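PDB 6IYH: beta chain from Acipenser persicus, which probably carries oxygen in the blood, as the haem-binding beta subunit of a four-chain sturgeon haemoglobin of the globin family. Local coordinates for residues 135-138 with 139-143; 19-22 with 23-27; 47-50 with 51-54. One frame throughout, in Å; residues are numbered along the deposited sequence. Where two conformers were deposited one is given.

Contact 1: residues 135-138 with 139-143; sequences VIIS and ALSKE. With HEM (protoporphyrin IX containing Fe), chain D.
The carbonyl oxygen I137 O is gripped twice by one residue a turn further on: S141 OG donates to it at 2.8 Å and S141 N at 2.9 Å. The two donors arrive on opposite faces of the carbonyl plane, the hydroxyl from well above it (37° out) and the amide N-H less steeply tilted. With its OG turned beside its own backbone N and anti to the carbonyl carbon (chi1 -56°), S141 folds the hydroxyl back onto the preceding turn. Replacing S141 by alanine removes the hydroxyl, and I137 O is then likely to keep the amide bond alone, with a gap beside I137 CG2. On the haem-facing side, I136 and L140 run side by side in the same direction, I136 CG2 lying 3.9 Å from L140 CD1. L140 CD1 lies over the root of the ring B vinyl, on the porphyrin face away from the iron-bound water and 3.4 Å from CAB, while I136 CG2 meets the vinyl end CBB at 3.8 Å. F84 packs against both residues, and F102 lies against L140 and S141. The last turns of helix 123-142 thus turn two apolar side chains to the haem at ring B and its vinyl, while the serine hydroxyl spends its proton on the helix's own backbone.

Contact 2: residues 19-22 with 23-27; sequences VESV and GAQAL
Q25 is brought back against S21 by its first torsion, which sets CG beside the backbone N and anti to the carbonyl carbon (chi1 -67°). Beyond CG the glutamine chain is extended, and its amide end comes back alongside the preceding turn. Q25 CG sits off the oxygen end of the S21 carbonyl, 3.1 Å from S21 O, and that same oxygen accepts the backbone bond from Q25 N. Further out, Q25 NE2 lies 3.1 Å from S21 OG, but this approach belongs to one of two modelled serine conformers and is doubtful as a lasting link. The neighbouring bonds of this helical start change step by step: G23 N meets V19 O from above the carbonyl plane, 47° out of it, A24 N is still 35° out over E20 O, and A26 N approaches V22 O with a smaller tilt. A24 CB rests 3.1 Å from E20 O, and A26 CB lies 3.4 Å from V22 O, so each methyl sits against the carbonyl one turn back. G23 brings no side chain, and a beta carbon there would run into V19 O. Around the helix, V22 packs on L109 and V112, A26 on F105 and A24 on H60. The polar groups of this helix start are accounted for in two ways: the charge of E20 is paired with K64 through OE2 and the first-turn N-H of S21 is taken by N18 OD1, while the N-H groups of G23 to A26 are satisfied by carbonyls one turn back.

Contact 3: residues 47-50 with 51-54; sequences ISDA and AAIA
I53 reaches back over the loop that leads into its helix. Its CB lies 3.6 Å from D49 O; CG1, turned beside the backbone N and anti to the carbonyl carbon (chi1 -69°), meets two carbonyl oxygens, those of I47 and D49, from roughly perpendicular directions, and also touches I47 CB at 3.9 Å. At the tip, CD1 ends 3.2 Å from I47 O, with D49 O a little further off. The I53 side chain also packs on V28, L31 and V32 of helix 19-33, while I47 rests on F41. D49 O is held too by the backbone, accepting from I53 N at 2.9 Å nearly along the C=O axis. The aspartate's side chain closes the helix start: with CG between its backbone N and carbonyl carbon (chi1 63°), OD1 swings over the first turn and accepts from A52 N at 3.0 Å. This N-H meets the carboxylate from above its plane, 49° out, and A52 CB lies against the same group, 3.7 Å from OD2. The negative charge would probably also suit the positive end of the helix dipole. S48 OG is hydrogen-bonded to N46 OD1. D49 is thus the aspartate N-cap of helix 50-55, a short helix consistent with the D helix of beta-type globin chains.

Along the chain the order is contact 2, contact 3, contact 1, and none touches another. Contacts 2 and 3 lie on the same side of the chain's centre, about 15 Å between centres and about 5 Å at their nearest atoms, on helices 19-33 and 50-55, which are consecutive. Contact 1, near the end of helix 123-142, is on the opposite side, its centre about 20 Å from contact 2 and about 28 Å from contact 3. Contact 1 lines the haem pocket directly through I136 and L140, while contacts 2 and 3 belong to parts of the globin fold further from the haem, the side chains of A26 and I47 staying about 9 Å from it.

Contact 1: residues 135-138 with 139-143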
loop_
_atom_site.group_PDB
_atom_site.type_symbol
_atom_site.label_atom_id
_atom_site.label_comp_id
_atom_site.label_asym_id
_atom_site.label_seq_id
_atom_site.Cartn_x
_atom_site.Cartn_y
_atom_site.Cartn_z
ATOM N N VAL B 135 -2.608 -13.606 8.066
ATOM C CA VAL B 135 -2.959 -14.832 7.407
ATOM C C VAL B 135 -4.390 -14.751 6.873
ATOM O O VAL B 135 -4.645 -15.191 5.794
ATOM C CB VAL B 135 -2.798 -16.017 8.378
ATOM C CG1 VAL B 135 -3.469 -17.251 7.830
ATOM C CG2 VAL B 135 -1.313 -16.256 8.652
ATOM N N ILE B 136 -5.280 -14.095 7.640
ATOM C CA ILE B 136 -6.664 -13.877 7.170
ATOM C C ILE B 136 -6.674 -12.969 5.919
ATOM O O ILE B 136 -7.390 -13.230 4.938
ATOM C CB ILE B 136 -7.569 -13.311 8.292
ATOM C CG1 ILE B 136 -7.839 -14.401 9.350
ATOM C CG2 ILE B 136 -8.867 -12.779 7.722
ATOM C CD1 ILE B 136 -8.334 -13.887 10.699
ATOM N N ILE B 137 -5.905 -11.885 5.984
ATOM C CA ILE B 137 -5.849 -10.967 4.854
ATOM C C ILE B 137 -5.348 -11.649 3.572
ATOM O O ILE B 137 -5.891 -11.462 2.474
ATOM C CB ILE B 137 -4.972 -9.782 5.203
ATOM C CG1 ILE B 137 -5.687 -8.909 6.223
ATOM C CG2 ILE B 137 -4.623 -8.961 3.967
ATOM C CD1 ILE B 137 -4.768 -8.030 7.000
ATOM N N SER B 138 -4.298 -12.392 3.735
ATOM C CA SER B 138 -3.723 -13.110 2.623
ATOM C C SER B 138 -4.789 -14.095 2.057
ATOM O O SER B 138 -4.970 -14.205 0.822
ATOM C CB SER B 138 -2.429 -13.780 3.067
ATOM O OG SER B 138 -2.021 -14.634 2.018
ATOM N N ALA B 139 -5.469 -14.842 2.933
ATOM C CA ALA B 139 -6.530 -15.761 2.473
ATOM C C ALA B 139 -7.670 -15.054 1.719
ATOM O O ALA B 139 -8.207 -15.587 0.704
ATOM C CB ALA B 139 -7.079 -16.542 3.624
ATOM N N LEU B 140 -8.074 -13.855 2.205
ATOM C CA LEU B 140 -9.118 -13.108 1.547
ATOM C C LEU B 140 -8.687 -12.501 0.225
ATOM O O LEU B 140 -9.527 -12.369 -0.636
ATOM C CB LEU B 140 -9.655 -11.980 2.459
ATOM C CG LEU B 140 -10.496 -12.553 3.579
ATOM C CD1 LEU B 140 -10.818 -11.467 4.580
ATOM C CD2 LEU B 140 -11.803 -13.113 3.011
ATOM N N SER B 141 -7.414 -12.145 0.113
ATOM C CA SER B 141 -6.809 -11.571 -1.131
ATOM C C SER B 141 -6.505 -12.652 -2.213
ATOM O O SER B 141 -6.302 -12.366 -3.389
ATOM C CB SER B 141 -5.555 -10.814 -0.750
ATOM O OG SER B 141 -5.862 -9.826 0.234
ATOM N N LYS B 142 -6.544 -13.930 -1.854
ATOM C CA LYS B 142 -5.932 -14.962 -2.717
ATOM C C LYS B 142 -6.688 -15.179 -4.021
ATOM O O LYS B 142 -6.085 -15.266 -5.115
ATOM C CB LYS B 142 -5.811 -16.303 -1.970
ATOM C CG LYS B 142 -5.033 -17.298 -2.792
ATOM C CD LYS B 142 -4.781 -18.568 -2.041
ATOM C CE LYS B 142 -3.654 -19.323 -2.724
ATOM N NZ LYS B 142 -3.746 -20.768 -2.387
ATOM N N GLU B 143 -8.012 -15.259 -3.937
ATOM C CA GLU B 143 -8.840 -15.551 -5.148
ATOM C C GLU B 143 -9.050 -14.254 -5.980
ATOM O O GLU B 143 -9.868 -14.229 -6.931
ATOM C CB GLU B 143 -10.148 -16.238 -4.806
ATOM C CG GLU B 143 -9.979 -17.367 -3.775
ATOM C CD GLU B 143 -9.162 -18.563 -4.231
ATOM O OE1 GLU B 143 -8.390 -19.114 -3.393
ATOM O OE2 GLU B 143 -9.340 -18.980 -5.392
HETATM C CHA HEM D . -19.873 -9.999 3.562
HETATM C CHB HEM D . -16.201 -11.724 6.129
HETATM C CHC HEM D . -13.704 -7.684 5.113
HETATM C CHD HEM D . -17.360 -6.065 2.417
HETATM C C1A HEM D . -19.044 -10.798 4.315
HETATM C C2A HEM D . -19.489 -12.021 4.905
HETATM C C3A HEM D . -18.489 -12.490 5.632
HETATM C C4A HEM D . -17.414 -11.565 5.545
HETATM C CMA HEM D . -18.486 -13.784 6.447
HETATM C CAA HEM D . -20.833 -12.706 4.733
HETATM C CBA HEM D . -20.723 -13.731 3.607
HETATM C CGA HEM D . -22.002 -14.516 3.350
HETATM O O1A HEM D . -23.034 -13.970 2.908
HETATM O O2A HEM D . -22.038 -15.743 3.558
HETATM C C1B HEM D . -15.177 -10.754 6.090
HETATM C C2B HEM D . -13.902 -10.893 6.738
HETATM C C3B HEM D . -13.247 -9.719 6.507
HETATM C C4B HEM D . -14.075 -8.935 5.600
HETATM C CMB HEM D . -13.375 -12.013 7.652
HETATM C CAB HEM D . -11.916 -9.229 6.926
HETATM C CBB HEM D . -11.210 -9.772 7.933
HETATM C C1C HEM D . -14.462 -6.830 4.348
HETATM C C2C HEM D . -14.108 -5.519 3.851
HETATM C C3C HEM D . -15.161 -5.071 3.067
HETATM C C4C HEM D . -16.144 -6.155 3.015
HETATM C CMC HEM D . -12.891 -4.818 4.343
HETATM C CAC HEM D . -15.386 -3.767 2.394
HETATM C CBC HEM D . -14.568 -2.730 2.628
HETATM C C1D HEM D . -18.373 -7.023 2.595
HETATM C C2D HEM D . -19.697 -6.823 2.031
HETATM C C3D HEM D . -20.408 -7.929 2.291
HETATM C C4D HEM D . -19.479 -8.749 3.070
HETATM C CMD HEM D . -20.150 -5.632 1.183
HETATM C CAD HEM D . -21.863 -8.222 1.954
HETATM C CBD HEM D . -22.669 -7.424 3.022
HETATM C CGD HEM D . -24.184 -7.536 2.969
HETATM O O1D HEM D . -24.790 -8.426 3.593
HETATM O O2D HEM D . -24.824 -6.677 2.368
HETATM N NA HEM D . -17.802 -10.542 4.716
HETATM N NB HEM D . -15.209 -9.618 5.357
HETATM N NC HEM D . -15.677 -7.174 3.773
HETATM N ND HEM D . -18.202 -8.214 3.220
HETATM FE FE HEM D . -16.749 -8.909 4.220
HETATM O O HOH W 1 -17.406 -7.824 5.871
#

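Contact 2: residues 19-22 with 23-27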
loop_
_atom_site.group_PDB
_atom_site.type_symbol
_atom_site.label_atom_id
_atom_site.label_comp_id
_atom_site.label_asym_id
_atom_site.label_seq_id
_atom_site.Cartn_x
_atom_site.Cartn_y
_atom_site.Cartn_z
ATOM N N VAL B 19 -18.030 -11.466 20.378
ATOM C CA VAL B 19 -17.944 -11.217 18.911
ATOM C C VAL B 19 -18.915 -10.133 18.483
ATOM O O VAL B 19 -18.670 -9.421 17.496
ATOM C CB VAL B 19 -18.171 -12.503 18.081
ATOM C CG1 VAL B 19 -17.083 -13.522 18.302
ATOM C CG2 VAL B 19 -19.508 -13.181 18.411
ATOM N N GLU B 20 -19.979 -9.902 19.234
ATOM C CA GLU B 20 -20.914 -8.809 18.928
ATOM C C GLU B 20 -20.302 -7.427 19.202
ATOM O O GLU B 20 -20.304 -6.518 18.344
ATOM C CB GLU B 20 -22.168 -8.941 19.806
ATOM C CG GLU B 20 -23.043 -10.065 19.342
ATOM C CD GLU B 20 -24.223 -10.341 20.259
ATOM O OE1 GLU B 20 -24.687 -9.412 20.954
ATOM O OE2 GLU B 20 -24.636 -11.486 20.272
ATOM N N SER B 21 -19.722 -7.282 20.377
ATOM C CA SER B 21 -19.114 -6.069 20.750
ATOM C C SER B 21 -17.843 -5.753 19.969
ATOM O O SER B 21 -17.709 -4.667 19.421
ATOM C CB SER B 21 -18.858 -6.086 22.223
ATOM O OG SER B 21 -18.188 -4.921 22.660
ATOM N N VAL B 22 -16.918 -6.683 19.921
ATOM C CA VAL B 22 -15.671 -6.475 19.191
ATOM C C VAL B 22 -15.953 -6.340 17.697
ATOM O O VAL B 22 -15.400 -5.494 17.040
ATOM C CB VAL B 22 -14.676 -7.629 19.453
ATOM C CG1 VAL B 22 -13.492 -7.692 18.484
ATOM C CG2 VAL B 22 -14.242 -7.506 20.911
ATOM N N GLY B 23 -16.854 -7.128 17.169
ATOM C CA GLY B 23 -17.143 -7.100 15.726
ATOM C C GLY B 23 -17.844 -5.791 15.359
ATOM O O GLY B 23 -17.433 -5.154 14.376
ATOM N N ALA B 24 -18.833 -5.357 16.130
ATOM C CA ALA B 24 -19.467 -4.069 15.888
ATOM C C ALA B 24 -18.423 -2.938 15.960
ATOM O O ALA B 24 -18.384 -2.010 15.094
ATOM C CB ALA B 24 -20.597 -3.791 16.872
ATOM N N GLN B 25 -17.618 -2.938 17.018
ATOM C CA GLN B 25 -16.589 -1.856 17.213
ATOM C C GLN B 25 -15.611 -1.797 16.055
ATOM O O GLN B 25 -15.279 -0.675 15.596
ATOM C CB GLN B 25 -15.842 -1.962 18.493
ATOM C CG GLN B 25 -16.735 -1.724 19.665
ATOM C CD GLN B 25 -16.047 -1.910 20.997
ATOM O OE1 GLN B 25 -14.832 -1.629 21.144
ATOM N NE2 GLN B 25 -16.858 -2.211 22.029
ATOM N N ALA B 26 -15.143 -2.966 15.584
ATOM C CA ALA B 26 -14.230 -3.021 14.512
ATOM C C ALA B 26 -14.840 -2.510 13.190
ATOM O O ALA B 26 -14.176 -1.676 12.465
ATOM C CB ALA B 26 -13.684 -4.471 14.301
ATOM N N LEU B 27 -16.075 -2.922 12.895
ATOM C CA LEU B 27 -16.666 -2.434 11.635
ATOM C C LEU B 27 -17.023 -0.943 11.719
ATOM O O LEU B 27 -16.936 -0.236 10.708
ATOM C CB LEU B 27 -17.910 -3.249 11.316
ATOM C CG LEU B 27 -18.525 -2.947 9.966
ATOM C CD1 LEU B 27 -17.573 -3.085 8.838
ATOM C CD2 LEU B 27 -19.729 -3.893 9.718
#

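Contact 3: residues 47-50 with 51-54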
loop_
_atom_site.group_PDB
_atom_site.type_symbol
_atom_site.label_atom_id
_atom_site.label_comp_id
_atom_site.label_asym_id
_atom_site.label_seq_id
_atom_site.Cartn_x
_atom_site.Cartn_y
_atom_site.Cartn_z
ATOM N N ILE B 47 -25.170 5.251 6.614
ATOM C CA ILE B 47 -23.910 4.994 7.301
ATOM C C ILE B 47 -22.937 6.101 6.964
ATOM O O ILE B 47 -21.719 5.837 6.843
ATOM C CB ILE B 47 -23.348 3.610 6.980
ATOM C CG1 ILE B 47 -23.259 3.404 5.481
ATOM C CG2 ILE B 47 -24.259 2.517 7.576
ATOM C CD1 ILE B 47 -22.611 2.115 5.012
ATOM N N SER B 48 -23.432 7.348 6.861
ATOM C CA SER B 48 -22.615 8.448 6.346
ATOM C C SER B 48 -22.017 9.334 7.424
ATOM O O SER B 48 -21.332 10.279 7.065
ATOM C CB SER B 48 -23.443 9.350 5.417
ATOM O OG SER B 48 -24.407 10.031 6.188
ATOM N N ASP B 49 -22.303 9.123 8.712
ATOM C CA ASP B 49 -21.671 9.866 9.771
ATOM C C ASP B 49 -21.495 8.990 10.988
ATOM O O ASP B 49 -22.174 7.953 11.098
ATOM C CB ASP B 49 -22.454 11.126 10.139
ATOM C CG ASP B 49 -23.840 10.846 10.679
ATOM O OD1 ASP B 49 -23.989 10.577 11.894
ATOM O OD2 ASP B 49 -24.768 10.945 9.845
ATOM N N ALA B 50 -20.555 9.372 11.855
ATOM C CA ALA B 50 -20.170 8.526 13.003
ATOM C C ALA B 50 -21.286 8.066 13.914
ATOM O O ALA B 50 -21.327 6.904 14.400
ATOM C CB ALA B 50 -19.059 9.241 13.822
ATOM N N ALA B 51 -22.193 8.982 14.218
ATOM C CA ALA B 51 -23.228 8.661 15.152
ATOM C C ALA B 51 -24.207 7.645 14.508
ATOM O O ALA B 51 -24.616 6.622 15.187
ATOM C CB ALA B 51 -23.980 9.952 15.552
ATOM N N ALA B 52 -24.514 7.900 13.246
ATOM C CA ALA B 52 -25.417 6.989 12.477
ATOM C C ALA B 52 -24.823 5.578 12.325
ATOM O O ALA B 52 -25.489 4.570 12.493
ATOM C CB ALA B 52 -25.701 7.572 11.131
ATOM N N ILE B 53 -23.521 5.529 12.044
ATOM C CA ILE B 53 -22.803 4.262 11.928
ATOM C C ILE B 53 -22.833 3.516 13.239
ATOM O O ILE B 53 -23.216 2.306 13.313
ATOM C CB ILE B 53 -21.360 4.503 11.465
ATOM C CG1 ILE B 53 -21.309 4.996 9.987
ATOM C CG2 ILE B 53 -20.545 3.251 11.646
ATOM C CD1 ILE B 53 -20.009 5.653 9.571
ATOM N N ALA B 54 -22.445 4.200 14.324
ATOM C CA ALA B 54 -22.323 3.538 15.621
ATOM C C ALA B 54 -23.606 3.024 16.155
ATOM O O ALA B 54 -23.639 2.044 16.834
ATOM C CB ALA B 54 -21.696 4.516 16.630
#